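Local structure of nitrite transporter NirC (Salmonella enterica subsp. enterica serovar Typhimurium, 4FC4) at residues Leu48-Asp53 with Thr135-Ser140; Ala63-Ala68 with Leu188-Ser193; Val119-Ser124 with Ser208-His213; Leu143-Ala148 with Val199-Leu204; Thr203-Ser208 with Asp215-Ala220. The protein carries nitrite across the cytoplasmic membrane in both directions, as a pentameric channel of the formate/nitrite transporter family. All coordinates share one frame; numbering follows the deposited sequence.

Contact 1: Leu48-Asp53 with Thr135-Ser140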
# COMPACT_ATOMS: atom_id res chain seq x y z
N LEU B 48 12.32 -6.46 15.38
CA LEU B 48 12.58 -6.80 14.02
C LEU B 48 14.06 -6.61 13.69
O LEU B 48 14.68 -7.48 13.06
CB LEU B 48 11.66 -6.01 13.08
CG LEU B 48 10.14 -6.29 13.24
CD1 LEU B 48 9.35 -5.33 12.34
CD2 LEU B 48 9.81 -7.73 12.89
N GLY B 49 14.60 -5.47 14.11
CA GLY B 49 15.97 -5.09 13.79
C GLY B 49 16.92 -6.06 14.42
O GLY B 49 17.94 -6.38 13.82
N ASN B 50 16.55 -6.56 15.60
CA ASN B 50 17.40 -7.49 16.37
C ASN B 50 17.71 -8.76 15.62
O ASN B 50 18.72 -9.35 15.88
CB ASN B 50 16.88 -7.80 17.80
CG ASN B 50 18.00 -8.35 18.72
OD1 ASN B 50 19.06 -7.74 18.86
ND2 ASN B 50 17.75 -9.47 19.36
N LEU B 51 16.89 -9.15 14.64
CA LEU B 51 17.14 -10.38 13.91
C LEU B 51 17.76 -10.19 12.54
O LEU B 51 18.11 -11.16 11.91
CB LEU B 51 15.86 -11.17 13.74
CG LEU B 51 15.08 -11.68 14.97
CD1 LEU B 51 13.62 -11.86 14.54
CD2 LEU B 51 15.63 -12.96 15.58
N LEU B 52 17.87 -8.97 12.08
CA LEU B 52 18.36 -8.70 10.73
C LEU B 52 19.81 -8.24 10.72
O LEU B 52 20.35 -7.72 11.72
CB LEU B 52 17.55 -7.59 10.09
CG LEU B 52 16.08 -7.89 10.11
CD1 LEU B 52 15.26 -6.71 9.60
CD2 LEU B 52 15.79 -9.22 9.38
N ASP B 53 20.42 -8.41 9.56
CA ASP B 53 21.72 -7.85 9.29
C ASP B 53 21.75 -6.33 9.55
O ASP B 53 20.77 -5.62 9.28
CB ASP B 53 22.04 -8.18 7.86
CG ASP B 53 23.44 -7.89 7.52
OD1 ASP B 53 23.71 -6.70 7.21
OD2 ASP B 53 24.24 -8.85 7.55
N THR B 135 24.15 -9.01 23.99
CA THR B 135 24.36 -8.64 22.62
C THR B 135 23.17 -7.95 21.92
O THR B 135 23.36 -7.42 20.82
CB THR B 135 24.79 -9.83 21.77
OG1 THR B 135 25.09 -9.33 20.48
CG2 THR B 135 23.68 -10.85 21.65
N SER B 136 21.98 -7.98 22.53
CA SER B 136 20.81 -7.33 22.00
C SER B 136 21.04 -5.88 21.51
O SER B 136 21.67 -5.04 22.22
CB SER B 136 19.69 -7.32 23.04
OG SER B 136 18.60 -6.43 22.68
N ILE B 137 20.45 -5.57 20.35
CA ILE B 137 20.58 -4.22 19.81
C ILE B 137 19.96 -3.15 20.71
O ILE B 137 20.35 -1.99 20.62
CB ILE B 137 20.12 -4.06 18.32
CG1 ILE B 137 18.61 -4.25 18.13
CG2 ILE B 137 20.91 -5.03 17.43
CD1 ILE B 137 18.08 -3.66 16.79
N VAL B 138 19.01 -3.55 21.55
CA VAL B 138 18.47 -2.67 22.60
C VAL B 138 19.63 -2.16 23.44
O VAL B 138 19.71 -0.95 23.69
CB VAL B 138 17.35 -3.37 23.46
CG1 VAL B 138 17.18 -2.78 24.87
CG2 VAL B 138 15.99 -3.35 22.76
N HIS B 139 20.55 -3.03 23.84
CA HIS B 139 21.72 -2.57 24.65
C HIS B 139 22.77 -1.80 23.90
O HIS B 139 23.24 -0.77 24.41
CB HIS B 139 22.33 -3.70 25.45
CG HIS B 139 21.33 -4.39 26.30
ND1 HIS B 139 21.17 -5.73 26.29
CD2 HIS B 139 20.34 -3.88 27.13
CE1 HIS B 139 20.15 -6.05 27.11
NE2 HIS B 139 19.65 -4.92 27.63
N SER B 140 23.12 -2.23 22.68
CA SER B 140 24.16 -1.52 21.98
C SER B 140 23.65 -0.16 21.46
O SER B 140 24.35 0.85 21.49
CB SER B 140 24.80 -2.38 20.91
OG SER B 140 23.83 -2.82 20.01

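Contact 2: Ala63-Ala68 with Leu188-Ser193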
# COMPACT_ATOMS: atom_id res chain seq x y z
N ALA B 63 10.58 1.51 8.18
CA ALA B 63 9.33 1.18 7.52
C ALA B 63 8.25 0.65 8.50
O ALA B 63 7.07 0.60 8.16
CB ALA B 63 9.57 0.19 6.37
N THR B 64 8.64 0.23 9.69
CA THR B 64 7.68 -0.42 10.59
C THR B 64 7.45 0.40 11.84
O THR B 64 6.67 -0.00 12.70
CB THR B 64 8.09 -1.88 10.98
OG1 THR B 64 9.40 -1.87 11.59
CG2 THR B 64 8.10 -2.81 9.74
N PHE B 65 8.08 1.56 11.94
CA PHE B 65 7.90 2.39 13.13
C PHE B 65 6.62 3.22 13.07
O PHE B 65 6.14 3.72 14.10
CB PHE B 65 9.11 3.27 13.37
CG PHE B 65 9.07 3.98 14.71
CD1 PHE B 65 8.99 3.26 15.89
CD2 PHE B 65 9.11 5.42 14.79
CE1 PHE B 65 8.98 3.92 17.15
CE2 PHE B 65 9.09 6.06 16.02
CZ PHE B 65 9.04 5.31 17.21
N GLY B 66 6.02 3.31 11.85
CA GLY B 66 4.77 4.08 11.64
C GLY B 66 3.65 3.94 12.70
O GLY B 66 2.93 4.90 13.01
N ILE B 67 3.46 2.73 13.22
CA ILE B 67 2.42 2.49 14.21
C ILE B 67 2.54 3.48 15.37
O ILE B 67 1.52 3.91 15.93
CB ILE B 67 2.44 1.01 14.67
CG1 ILE B 67 1.41 0.77 15.79
CG2 ILE B 67 3.84 0.63 15.09
CD1 ILE B 67 1.03 -0.66 16.00
N ALA B 68 3.76 3.89 15.71
CA ALA B 68 3.97 4.68 16.94
C ALA B 68 3.14 5.97 16.92
O ALA B 68 2.38 6.23 17.83
CB ALA B 68 5.47 5.02 17.18
N LEU B 188 9.46 6.61 8.76
CA LEU B 188 10.56 6.07 7.89
C LEU B 188 11.80 6.99 7.92
O LEU B 188 12.95 6.55 8.16
CB LEU B 188 10.08 5.88 6.46
CG LEU B 188 11.09 5.41 5.39
CD1 LEU B 188 11.80 4.12 5.79
CD2 LEU B 188 10.36 5.17 4.10
N ALA B 189 11.55 8.28 7.69
CA ALA B 189 12.60 9.22 7.44
C ALA B 189 13.39 9.50 8.75
O ALA B 189 14.62 9.50 8.71
CB ALA B 189 12.04 10.54 6.87
N PHE B 190 12.73 9.74 9.88
CA PHE B 190 13.53 10.09 11.05
C PHE B 190 14.31 8.91 11.60
O PHE B 190 15.48 9.04 11.95
CB PHE B 190 12.73 10.89 12.09
CG PHE B 190 12.36 10.12 13.33
CD1 PHE B 190 13.35 9.71 14.27
CD2 PHE B 190 11.02 9.86 13.63
CE1 PHE B 190 12.99 8.98 15.40
CE2 PHE B 190 10.68 9.18 14.77
CZ PHE B 190 11.65 8.72 15.65
N ILE B 191 13.68 7.72 11.67
CA ILE B 191 14.36 6.54 12.23
C ILE B 191 15.50 6.16 11.27
O ILE B 191 16.66 6.05 11.69
CB ILE B 191 13.38 5.33 12.39
CG1 ILE B 191 12.33 5.58 13.47
CG2 ILE B 191 14.15 4.03 12.66
CD1 ILE B 191 12.85 5.27 14.88
N ALA B 192 15.18 5.94 10.00
CA ALA B 192 16.19 5.52 9.04
C ALA B 192 17.34 6.51 8.86
O ALA B 192 18.44 6.11 8.59
CB ALA B 192 15.57 5.13 7.66
N SER B 193 17.11 7.81 9.05
CA SER B 193 18.20 8.77 8.87
C SER B 193 19.12 8.82 10.10
O SER B 193 20.12 9.50 10.04
CB SER B 193 17.64 10.18 8.60
OG SER B 193 16.82 10.24 7.43

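Contact 3: Val119-Ser124 with Ser208-His213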
# COMPACT_ATOMS: atom_id res chain seq x y z
N VAL B 119 5.20 0.77 29.78
CA VAL B 119 5.11 -0.25 28.70
C VAL B 119 6.41 -1.12 28.74
O VAL B 119 6.39 -2.33 28.42
CB VAL B 119 4.85 0.39 27.32
CG1 VAL B 119 6.10 1.16 26.87
CG2 VAL B 119 4.44 -0.68 26.26
N ALA B 120 7.53 -0.53 29.17
CA ALA B 120 8.79 -1.30 29.24
C ALA B 120 8.72 -2.37 30.35
O ALA B 120 9.13 -3.55 30.16
CB ALA B 120 10.01 -0.38 29.40
N LEU B 121 8.15 -1.98 31.49
CA LEU B 121 7.93 -2.92 32.60
C LEU B 121 7.11 -4.16 32.17
O LEU B 121 7.46 -5.30 32.53
CB LEU B 121 7.23 -2.22 33.75
CG LEU B 121 8.03 -1.49 34.81
CD1 LEU B 121 7.05 -1.12 35.94
CD2 LEU B 121 9.18 -2.36 35.36
N LEU B 122 5.98 -3.92 31.50
CA LEU B 122 5.11 -4.96 31.12
C LEU B 122 5.86 -5.91 30.18
O LEU B 122 5.72 -7.13 30.30
CB LEU B 122 3.86 -4.42 30.40
CG LEU B 122 2.85 -3.49 31.12
CD1 LEU B 122 1.80 -3.02 30.09
CD2 LEU B 122 2.15 -4.13 32.33
N TYR B 123 6.65 -5.36 29.25
CA TYR B 123 7.35 -6.20 28.26
C TYR B 123 8.37 -7.10 28.98
O TYR B 123 8.61 -8.29 28.65
CB TYR B 123 7.96 -5.27 27.19
CG TYR B 123 8.83 -6.00 26.22
CD1 TYR B 123 8.28 -6.72 25.17
CD2 TYR B 123 10.20 -5.97 26.36
CE1 TYR B 123 9.08 -7.43 24.30
CE2 TYR B 123 11.00 -6.65 25.50
CZ TYR B 123 10.42 -7.40 24.48
OH TYR B 123 11.23 -8.09 23.62
N SER B 124 8.91 -6.56 30.06
CA SER B 124 9.86 -7.25 30.89
C SER B 124 9.24 -8.41 31.69
O SER B 124 9.76 -9.56 31.69
CB SER B 124 10.51 -6.23 31.81
OG SER B 124 11.18 -6.89 32.84
N SER B 208 16.48 -1.21 27.94
CA SER B 208 17.84 -1.58 28.24
C SER B 208 18.08 -1.61 29.76
O SER B 208 18.76 -2.52 30.29
CB SER B 208 18.84 -0.70 27.51
OG SER B 208 20.14 -1.18 27.82
N TRP B 209 17.49 -0.64 30.47
CA TRP B 209 17.69 -0.56 31.93
C TRP B 209 17.20 -1.80 32.64
O TRP B 209 17.88 -2.31 33.55
CB TRP B 209 17.03 0.68 32.53
CG TRP B 209 17.40 0.89 33.98
CD1 TRP B 209 16.57 0.78 35.09
CD2 TRP B 209 18.73 1.24 34.53
NE1 TRP B 209 17.27 1.03 36.26
CE2 TRP B 209 18.56 1.31 36.00
CE3 TRP B 209 19.99 1.50 33.97
CZ2 TRP B 209 19.62 1.63 36.86
CZ3 TRP B 209 21.05 1.82 34.85
CH2 TRP B 209 20.86 1.88 36.26
N PHE B 210 16.03 -2.31 32.21
CA PHE B 210 15.45 -3.49 32.86
C PHE B 210 16.10 -4.78 32.35
O PHE B 210 15.74 -5.86 32.77
CB PHE B 210 13.92 -3.58 32.68
CG PHE B 210 13.15 -2.38 33.21
CD1 PHE B 210 13.48 -1.78 34.44
CD2 PHE B 210 12.06 -1.87 32.47
CE1 PHE B 210 12.78 -0.67 34.89
CE2 PHE B 210 11.34 -0.78 32.92
CZ PHE B 210 11.70 -0.17 34.14
N GLY B 211 17.04 -4.70 31.43
CA GLY B 211 17.60 -5.91 30.87
C GLY B 211 19.03 -6.03 31.30
O GLY B 211 19.47 -5.33 32.21
N HIS B 212 19.75 -6.90 30.60
CA HIS B 212 21.10 -7.24 30.90
C HIS B 212 21.98 -6.22 30.17
O HIS B 212 22.64 -6.55 29.18
CB HIS B 212 21.30 -8.68 30.41
CG HIS B 212 22.63 -9.32 30.78
ND1 HIS B 212 23.21 -9.18 31.99
CD2 HIS B 212 23.49 -10.17 30.03
CE1 HIS B 212 24.37 -9.88 32.01
NE2 HIS B 212 24.53 -10.47 30.80
N HIS B 213 21.99 -4.98 30.64
CA HIS B 213 22.84 -3.93 30.03
C HIS B 213 24.25 -3.97 30.60
O HIS B 213 24.48 -4.53 31.67
CB HIS B 213 22.23 -2.56 30.27
CG HIS B 213 22.02 -2.24 31.73
ND1 HIS B 213 22.99 -1.71 32.50
CD2 HIS B 213 20.91 -2.44 32.57
CE1 HIS B 213 22.54 -1.57 33.77
NE2 HIS B 213 21.28 -2.02 33.82

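Contact 4: Leu143-Ala148 with Val199-Leu204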
# COMPACT_ATOMS: atom_id res chain seq x y z
N LEU B 143 23.18 2.38 24.61
CA LEU B 143 24.50 2.83 25.09
C LEU B 143 25.08 3.86 24.11
O LEU B 143 25.48 4.93 24.54
CB LEU B 143 25.45 1.64 25.35
CG LEU B 143 26.94 1.95 25.60
CD1 LEU B 143 27.17 2.62 26.94
CD2 LEU B 143 27.83 0.69 25.46
N ALA B 144 25.03 3.58 22.81
CA ALA B 144 25.54 4.54 21.81
C ALA B 144 24.78 5.88 21.93
O ALA B 144 25.38 6.97 21.81
CB ALA B 144 25.55 3.97 20.37
N LYS B 145 23.48 5.82 22.23
CA LYS B 145 22.69 7.05 22.35
C LYS B 145 23.13 7.83 23.58
O LYS B 145 23.07 9.06 23.55
CB LYS B 145 21.21 6.80 22.39
CG LYS B 145 20.56 6.47 21.04
CD LYS B 145 19.22 5.80 21.29
CE LYS B 145 18.42 5.56 20.02
NZ LYS B 145 18.11 6.84 19.37
N THR B 146 23.59 7.13 24.62
CA THR B 146 23.87 7.80 25.88
C THR B 146 25.23 8.46 25.96
O THR B 146 25.42 9.39 26.75
CB THR B 146 23.76 6.86 27.11
OG1 THR B 146 24.79 5.85 27.04
CG2 THR B 146 22.37 6.23 27.19
N THR B 147 26.20 7.92 25.23
CA THR B 147 27.58 8.48 25.27
C THR B 147 27.85 9.46 24.12
O THR B 147 28.93 10.03 24.08
CB THR B 147 28.66 7.38 25.21
OG1 THR B 147 28.55 6.71 23.95
CG2 THR B 147 28.47 6.36 26.33
N ALA B 148 26.91 9.62 23.19
CA ALA B 148 26.97 10.58 22.08
C ALA B 148 27.16 12.07 22.53
O ALA B 148 26.62 12.48 23.55
CB ALA B 148 25.73 10.39 21.17
N VAL B 199 10.78 11.13 23.56
CA VAL B 199 9.82 10.15 24.13
C VAL B 199 10.11 8.71 23.67
O VAL B 199 10.08 7.76 24.44
CB VAL B 199 8.35 10.58 23.84
CG1 VAL B 199 7.35 9.58 24.38
CG2 VAL B 199 8.07 11.95 24.45
N ALA B 200 10.40 8.53 22.40
CA ALA B 200 10.73 7.16 21.94
C ALA B 200 12.01 6.64 22.65
O ALA B 200 12.12 5.45 22.92
CB ALA B 200 10.89 7.10 20.42
N ASN B 201 12.97 7.52 22.94
CA ASN B 201 14.18 7.10 23.64
C ASN B 201 13.87 6.63 25.06
O ASN B 201 14.48 5.70 25.55
CB ASN B 201 15.26 8.20 23.66
CG ASN B 201 15.96 8.42 22.30
OD1 ASN B 201 16.82 9.33 22.19
ND2 ASN B 201 15.60 7.64 21.28
N MET B 202 12.91 7.28 25.70
CA MET B 202 12.45 6.90 27.03
C MET B 202 12.14 5.41 27.12
O MET B 202 12.58 4.76 28.07
CB MET B 202 11.20 7.68 27.47
CG MET B 202 11.37 9.18 27.61
SD MET B 202 9.80 10.06 27.80
CE MET B 202 10.40 11.74 27.93
N THR B 203 11.40 4.86 26.15
CA THR B 203 11.10 3.43 26.17
C THR B 203 12.40 2.63 25.95
O THR B 203 12.69 1.64 26.62
CB THR B 203 9.99 3.01 25.15
OG1 THR B 203 8.71 3.51 25.56
CG2 THR B 203 9.87 1.49 25.12
N LEU B 204 13.21 3.05 24.99
CA LEU B 204 14.42 2.29 24.69
C LEU B 204 15.27 2.25 25.95
O LEU B 204 15.78 1.18 26.33
CB LEU B 204 15.20 2.93 23.56
CG LEU B 204 16.44 2.11 23.26
CD1 LEU B 204 16.10 0.72 22.71
CD2 LEU B 204 17.26 2.96 22.31

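Contact 5: Thr203-Ser208 with Asp215-Ala220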
# COMPACT_ATOMS: atom_id res chain seq x y z
N THR B 203 11.40 4.86 26.15
CA THR B 203 11.10 3.43 26.17
C THR B 203 12.40 2.63 25.95
O THR B 203 12.69 1.64 26.62
CB THR B 203 9.99 3.01 25.15
OG1 THR B 203 8.71 3.51 25.56
CG2 THR B 203 9.87 1.49 25.12
N LEU B 204 13.21 3.05 24.99
CA LEU B 204 14.42 2.29 24.69
C LEU B 204 15.27 2.25 25.95
O LEU B 204 15.78 1.18 26.33
CB LEU B 204 15.20 2.93 23.56
CG LEU B 204 16.44 2.11 23.26
CD1 LEU B 204 16.10 0.72 22.71
CD2 LEU B 204 17.26 2.96 22.31
N PHE B 205 15.40 3.41 26.59
CA PHE B 205 16.24 3.49 27.76
C PHE B 205 15.75 2.61 28.87
O PHE B 205 16.57 2.05 29.61
CB PHE B 205 16.48 4.92 28.21
CG PHE B 205 17.32 5.74 27.25
CD1 PHE B 205 18.40 5.19 26.61
CD2 PHE B 205 17.01 7.06 26.97
CE1 PHE B 205 19.16 5.93 25.72
CE2 PHE B 205 17.78 7.82 26.08
CZ PHE B 205 18.85 7.25 25.45
N ALA B 206 14.43 2.42 28.96
CA ALA B 206 13.85 1.70 30.10
C ALA B 206 14.05 0.18 29.83
O ALA B 206 14.47 -0.60 30.72
CB ALA B 206 12.39 2.11 30.33
N LEU B 207 13.81 -0.20 28.59
CA LEU B 207 14.05 -1.56 28.12
C LEU B 207 15.50 -2.02 28.34
O LEU B 207 15.74 -3.11 28.86
CB LEU B 207 13.75 -1.62 26.62
CG LEU B 207 12.29 -1.60 26.19
CD1 LEU B 207 12.26 -1.59 24.68
CD2 LEU B 207 11.50 -2.77 26.79
N SER B 208 16.48 -1.21 27.94
CA SER B 208 17.84 -1.58 28.24
C SER B 208 18.08 -1.61 29.76
O SER B 208 18.76 -2.52 30.29
CB SER B 208 18.84 -0.70 27.51
OG SER B 208 20.14 -1.18 27.82
N ASP B 215 27.88 -2.27 32.21
CA ASP B 215 28.10 -1.33 33.32
C ASP B 215 28.33 0.09 32.81
O ASP B 215 28.14 1.06 33.56
CB ASP B 215 29.30 -1.75 34.17
CG ASP B 215 29.39 -3.24 34.31
OD1 ASP B 215 28.95 -3.98 33.37
OD2 ASP B 215 29.93 -3.67 35.36
N ALA B 216 28.77 0.18 31.56
CA ALA B 216 28.99 1.45 30.88
C ALA B 216 27.68 2.23 30.74
O ALA B 216 27.72 3.39 30.37
CB ALA B 216 29.66 1.22 29.52
N TYR B 217 26.55 1.61 31.04
CA TYR B 217 25.21 2.18 30.79
C TYR B 217 24.62 2.65 32.12
O TYR B 217 24.33 1.82 32.98
CB TYR B 217 24.28 1.10 30.23
CG TYR B 217 22.88 1.56 29.91
CD1 TYR B 217 22.63 2.38 28.81
CD2 TYR B 217 21.79 1.14 30.68
CE1 TYR B 217 21.36 2.82 28.50
CE2 TYR B 217 20.50 1.57 30.39
CZ TYR B 217 20.28 2.40 29.28
OH TYR B 217 19.01 2.85 28.91
N THR B 218 24.44 3.97 32.26
CA THR B 218 24.11 4.57 33.59
C THR B 218 22.92 5.55 33.51
O THR B 218 22.55 5.99 32.41
CB THR B 218 25.29 5.37 34.17
OG1 THR B 218 25.34 6.63 33.48
CG2 THR B 218 26.63 4.61 34.03
N LEU B 219 22.35 5.90 34.66
CA LEU B 219 21.22 6.84 34.66
C LEU B 219 21.67 8.23 34.22
O LEU B 219 20.91 8.98 33.58
CB LEU B 219 20.56 6.94 36.02
CG LEU B 219 19.75 5.81 36.61
CD1 LEU B 219 20.08 5.73 38.09
CD2 LEU B 219 18.26 6.09 36.37
N ALA B 220 22.90 8.58 34.58
CA ALA B 220 23.54 9.79 34.08
C ALA B 220 23.64 9.79 32.52
O ALA B 220 23.27 10.78 31.87
CB ALA B 220 24.88 10.00 34.75

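Contact 1: Leu48-Asp53 with Thr135-Ser140
The flat amide of Asn50 meets the start of helix 137-147 with its oxygen. Ile137 N gives its hydrogen to Asn50 OD1 over 3.0 Å in an almost straight bond (173° at the hydrogen). The donor stands clear of the carbonyl plane, tilted 35° from it, and Ile137 CG1 lies on that same side of the amide, 3.6 Å from OD1. Ile137 CG2, also 3.6 Å from OD1, is nearer the plane of the group. The amide oxygen is thus held against both the backbone and the branched side chain of one residue. With its CG anti to the backbone N (chi1 -160°), Asn50 reaches past Ile137, whose own side chain runs the other way. Ile137 CD1 ends on the backbone of helix 24-51, 3.6 Å from Gly49 C and 3.5 Å from Asn50 N, and the lack of a side chain at Gly49 lets it come so close. Next to this, Ser136 fills the N-cap position: its OG accepts from Val138 N at 3.1 Å, and is also hydrogen-bonded to Leu130 O. Two consecutive backbone N-H groups of the first turn are thus taken up, Ile137 N by Asn50 OD1 from another helix and Val138 N by Ser136 OG. The contact ties the last turn of helix 24-51 to the beginning of helix 137-147. Phe46, one turn earlier on helix 24-51, and Arg57 of helix 57-63 also pack on Ile137, while Val138 turns to Leu204 and Leu207 of helix 198-209.

Contact 2: Ala63-Ala68 with Leu188-Ser193
Two phenylalanines and an isoleucine carry most of the meeting between Ala63-Ala68 and Leu188-Ser193. The aromatic pair is Phe65 with Phe190: the ring centroids are 5.8 Å apart and the planes stand nearly perpendicular, at 85°, but the rings are set obliquely. Phe65 CE2 comes to 3.7 Å from Phe190 CZ. The CH-pi interaction belongs to Ile191, whose CD1 lies over one face of the Phe65 ring, 4.0 Å from its centroid and 21° off the normal. Ala68 CB covers the opposite face, so the ring is sandwiched between a methyl of its own segment and one from helix 177-192. Phe65 reaches this place with CG anti to the backbone N (chi1 -171°). Among the aliphatic contacts, Ile191 CG1 touches Phe65 CD2 at 3.5 Å, the two side chains crossing at about a right angle. Earlier in both segments, Leu188 CD1 lies 3.7 Å from Ala63 N, where the backbones come nearest. Within the second segment, Ser193 OG donates to Ala189 O at 2.7 Å, and the same oxygen also takes Ser193 N; Ala63 O is bonded to Trp184 NE1. Ile42 and Ile45 of helix 24-51 pack on Phe65, Val164 of helix 150-172 packs on Phe190, and Leu44 of a neighbouring subunit packs on Leu188. The chemistry across the contact is apolar, so side-chain shape probably matters more than bond direction in seating the break between helices 57-63 and 67-75 on the end of helix 177-192.

Contact 3: Val119-Ser124 with Ser208-His213
Within the aquaporin-like helical bundle of the formate/nitrite transporters, Phe210 joins the end of helix 198-209 to Ala120, Leu121 and Ser124 on one side of helix 98-125. The phenylalanine ring carries this contact. Leu121 CD2 sits over one face as a CH-pi partner, 3.8 Å from the ring centroid and 23° off the normal. At the ring edge Ala120 CB approaches CE2 of Phe210 to 3.8 Å. The ring is thus met from two directions by adjacent residues of one helical turn. CG of Phe210 lies anti to its carbonyl carbon (chi1 -58°), which swings the ring back toward helix 98-125 as the chain leaves the helix for Gly211. On the neighbouring turn, Ser124 OG lies more loosely beside Phe210 CB, 4.3 Å away. Ala120 also packs on Ala206 and Leu207, so the two helices stay together for a turn before Phe210. Elsewhere in helix 98-125, Tyr123 OH is hydrogen-bonded to Leu130 N, and its side chain packs on Tyr195 of a neighbouring subunit. The nearest approach to Phe210 is by Leu121 CD2, which lies 3.6 Å from Phe210 CZ.

Contact 4: Leu143-Ala148 with Val199-Leu204
Lys145 reaches from the middle of Leu143-Ala148 to Asn201 and Leu204 on helix 198-209. First in sequence, Leu143 offers its carbonyl oxygen to three donors: Thr146 N, Thr147 N and the Thr146 hydroxyl. Lys145 follows, its chain largely extended until it bends at the last torsion (chi4 -62°). Its methylene groups lie across Leu204 at about a right angle, with Lys145 CD 3.6 Å and Lys145 CE 3.7 Å from Leu204 CD2. The ammonium end passes obliquely by the Asn201 side-chain amide and makes a salt bridge with Glu196, a polar partner that probably helps to fix the ammonium end. The Lys145 carbonyl oxygen accepts from Asn225 ND2 of helix 219-248. Thr146 turns its OG1 back onto Leu143 O at 2.8 Å, in the carbonyl plane and on a lone pair. At the end of the segment, Ala148 O accepts from His224 NE2. A lysine whose carbon chain crosses a leucine and whose ammonium group pairs with a glutamate thus links helix 137-147 to the break between helices 177-192 and 198-209, where Glu196 and His197 lie. Such an interrupted transmembrane helix is a hallmark of the formate/nitrite transporter fold.

Contact 5: Thr203-Ser208 with Asp215-Ala220
Tyr217 reaches back to helix 198-209 and donates its hydroxyl hydrogen to Phe205 O, with OH and O 2.7 Å apart. The hydroxyl approaches in the carbonyl plane on a lone pair, at a C=O...OH angle of 108°, and the accepting oxygen in turn sits at the edge of the tyrosine ring, in its plane. Over one face of that ring lies Ser208 OG, 3.8 Å from Tyr217 CE2 and offset toward the rim. Phe205 CD1 lies beside the hydroxyl, 3.3 Å from Tyr217 OH, and makes an apolar contact with Tyr217 CE1 at 4.2 Å, the two side chains crossing at a slant. Tyr217 holds its CG opposite the backbone N (chi1 -179°), which extends the side chain from the loop to the helix. In the formate/nitrite transporter fold this is the connection between helices 198-209 and 219-248, and Tyr217 ties the approach to the second helix back to the turn just passed. Beyond this first shell, the His213 ring meets the Tyr217 ring at about 55°, and Ile222 of helix 219-248 packs on both Tyr217 and Phe205. Thr146 of helix 137-147 touches the Phe205 ring, while His139 and Ala142 of the same helix pack on Ser208. Right after the tyrosine, Thr218 OG1 bonds to Gly221 N, an N-cap bond at the start of helix 219-248.

How the contacts relate
Contacts 3, 4 and 5 all use helix 198-209, which helix 98-125, helix 137-147 and the approach to helix 219-248 meet in turn. Contacts 4 and 5 share Thr203 and Leu204 and have centres about 7 Å apart; contacts 3 and 5 share Ser208, with centres about 9 Å apart. Contact 1 lies about 14 Å from contact 4 between centres and uses the beginning of the same helix 137-147; Val138 CG2 meets Leu204 CD1 at 4.1 Å. Contact 2, about 22 Å from contact 5 between centres, touches contact 1 (Leu48 CD1 to Thr64 OG1, 3.5 Å) and contact 4 (Phe65 CZ to Ala200 CB, 4.1 Å). Contacts 1, 2 and 3 also reach a neighbouring subunit.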